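Local structure of dextranase (Pseudarthrobacter oxydans, 6NZS) at residues 308-313 against 337-341. The protein catalyses the endohydrolysis of (1->6)-alpha-D-glucosidic linkages in dextran, probably as a member of glycosyl hydrolase family 49. Sequence-based numbering, arbitrary orientation.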
loop_
_atom_site.group_PDB
_atom_site.type_symbol
_atom_site.label_atom_id
_atom_site.label_comp_id
_atom_site.label_asym_id
_atom_site.label_seq_id
_atom_site.Cartn_x
_atom_site.Cartn_y
_atom_site.Cartn_z
ATOM N N CYS A 308 -11.753 11.752 -13.184
ATOM C CA CYS A 308 -10.557 11.899 -14.006
ATOM C C CYS A 308 -9.785 10.590 -14.045
ATOM O O CYS A 308 -8.548 10.568 -13.991
ATOM C CB CYS A 308 -9.682 13.044 -13.509
ATOM S SG CYS A 308 -9.120 12.875 -11.790
ATOM N N HIS A 309 -10.525 9.480 -14.151
ATOM C CA HIS A 309 -9.944 8.146 -14.031
ATOM C C HIS A 309 -8.749 7.948 -14.952
ATOM O O HIS A 309 -7.793 7.254 -14.584
ATOM C CB HIS A 309 -11.018 7.088 -14.304
ATOM C CG HIS A 309 -10.526 5.679 -14.185
ATOM N ND1 HIS A 309 -10.362 5.046 -12.970
ATOM C CD2 HIS A 309 -10.168 4.776 -15.130
ATOM C CE1 HIS A 309 -9.921 3.816 -13.172
ATOM N NE2 HIS A 309 -9.793 3.628 -14.474
ATOM N N SER A 310 -8.764 8.563 -16.133
ATOM C CA SER A 310 -7.705 8.362 -17.116
ATOM C C SER A 310 -6.861 9.602 -17.391
ATOM O O SER A 310 -5.910 9.514 -18.176
ATOM C CB SER A 310 -8.287 7.825 -18.429
ATOM O OG SER A 310 -8.956 8.855 -19.137
ATOM N N SER A 311 -7.169 10.749 -16.775
ATOM C CA SER A 311 -6.442 11.989 -17.036
ATOM C C SER A 311 -5.754 12.591 -15.815
ATOM O O SER A 311 -4.929 13.500 -15.974
ATOM C CB SER A 311 -7.371 13.044 -17.652
ATOM O OG SER A 311 -8.563 13.163 -16.895
ATOM N N CYS A 312 -6.065 12.138 -14.612
ATOM C CA CYS A 312 -5.352 12.654 -13.457
ATOM C C CYS A 312 -3.967 12.028 -13.369
ATOM O O CYS A 312 -3.751 10.892 -13.800
ATOM C CB CYS A 312 -6.152 12.405 -12.189
ATOM S SG CYS A 312 -7.308 13.755 -11.897
ATOM N N VAL A 313 -3.023 12.803 -12.822
ATOM C CA VAL A 313 -1.630 12.369 -12.734
ATOM C C VAL A 313 -1.535 11.063 -11.961
ATOM O O VAL A 313 -2.042 10.939 -10.838
ATOM C CB VAL A 313 -0.775 13.464 -12.078
ATOM C CG1 VAL A 313 0.655 12.958 -11.828
ATOM C CG2 VAL A 313 -0.756 14.717 -12.928
ATOM N N PRO A 337 1.129 10.170 -3.184
ATOM C CA PRO A 337 0.483 10.250 -4.495
ATOM C C PRO A 337 -0.727 11.170 -4.443
ATOM O O PRO A 337 -1.438 11.230 -3.425
ATOM C CB PRO A 337 0.065 8.797 -4.764
ATOM C CG PRO A 337 -0.092 8.200 -3.411
ATOM C CD PRO A 337 0.962 8.842 -2.565
ATOM N N PRO A 338 -0.988 11.917 -5.522
ATOM C CA PRO A 338 -2.208 12.732 -5.602
ATOM C C PRO A 338 -3.413 11.978 -6.146
ATOM O O PRO A 338 -4.533 12.519 -6.113
ATOM C CB PRO A 338 -1.797 13.834 -6.587
ATOM C CG PRO A 338 -0.865 13.124 -7.535
ATOM C CD PRO A 338 -0.075 12.168 -6.653
ATOM N N TYR A 339 -3.212 10.751 -6.627
ATOM C CA TYR A 339 -4.253 9.942 -7.262
ATOM C C TYR A 339 -3.762 8.490 -7.267
ATOM O O TYR A 339 -2.942 8.117 -6.424
ATOM C CB TYR A 339 -4.572 10.523 -8.657
ATOM C CG TYR A 339 -5.914 10.104 -9.227
ATOM C CD1 TYR A 339 -7.099 10.486 -8.613
ATOM C CD2 TYR A 339 -5.993 9.333 -10.382
ATOM C CE1 TYR A 339 -8.330 10.114 -9.132
ATOM C CE2 TYR A 339 -7.220 8.956 -10.912
ATOM C CZ TYR A 339 -8.384 9.352 -10.281
ATOM O OH TYR A 339 -9.616 8.987 -10.793
ATOM N N HIS A 340 -4.239 7.686 -8.219
ATOM C CA HIS A 340 -3.831 6.282 -8.261
ATOM C C HIS A 340 -2.321 6.166 -8.443
ATOM O O HIS A 340 -1.693 6.963 -9.147
ATOM C CB HIS A 340 -4.486 5.536 -9.427
ATOM C CG HIS A 340 -5.980 5.533 -9.406
ATOM N ND1 HIS A 340 -6.728 5.032 -10.451
ATOM C CD2 HIS A 340 -6.869 5.959 -8.479
ATOM C CE1 HIS A 340 -8.012 5.159 -10.171
ATOM N NE2 HIS A 340 -8.125 5.722 -8.982
ATOM N N SER A 341 -1.748 5.119 -7.835
ATOM C CA SER A 341 -0.301 4.918 -7.897
ATOM C C SER A 341 0.161 4.426 -9.265
ATOM O O SER A 341 1.221 4.840 -9.744
ATOM C CB SER A 341 0.148 3.933 -6.808
ATOM O OG SER A 341 -0.437 2.637 -6.977
HETATM O O HOH W 1 -10.931 6.414 -10.900
HETATM O O HOH W 2 -1.031 9.614 -8.400
#
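Tyr339, its CG directed away from the backbone N (chi1 -160°), lays its ring beneath the disulfide of the 308-313 loop; Cys308, at chi1 59°, tucks SG between its own N and carbonyl carbon, which places the sulfur over that ring. Cys312 CB makes the closest approach to the face, 3.6 Å from Tyr339 CD2, a CH-pi contact offset toward the rim. Cys308 SG sits over the same face nearer the phenol end, 3.9 Å from Tyr339 CZ, in a sulfur-aromatic contact. Cys312 SG, bonded to it, stands higher, almost on the ring normal. The loop between the two cysteines is closed by backbone bonds as well, Cys308 O accepting from both Ser311 N and Cys312 N. The opposite face of the tyrosine is covered by its neighbour His340, leaving the ring sandwiched between disulfide and imidazole. His340 in turn presents an edge to His309, the CE1 of His340 lying 3.7 Å from His309 ND1, with the two ring planes at 74°. A water joins the outer ends, 2.9 Å from Tyr339 OH and in the plane of the His309 ring at ND1. At the other end of the contact a second water donates to Val313 O and, at 2.8 Å, to His340 O. Replacing Tyr339 by an alanine is likely to leave the disulfide without the ring it packs on and to cost the first water its phenol partner. Both segments belong to loops leading into neighbouring parallel strands of the beta-solenoid, 316-320 and 342-346, so the contact joins successive turns at the loops that lead into these strands. Its chemistry is mixed: sulfur and CH groups grip the buried ring by dispersion, while two waters carry the polar links between the loops.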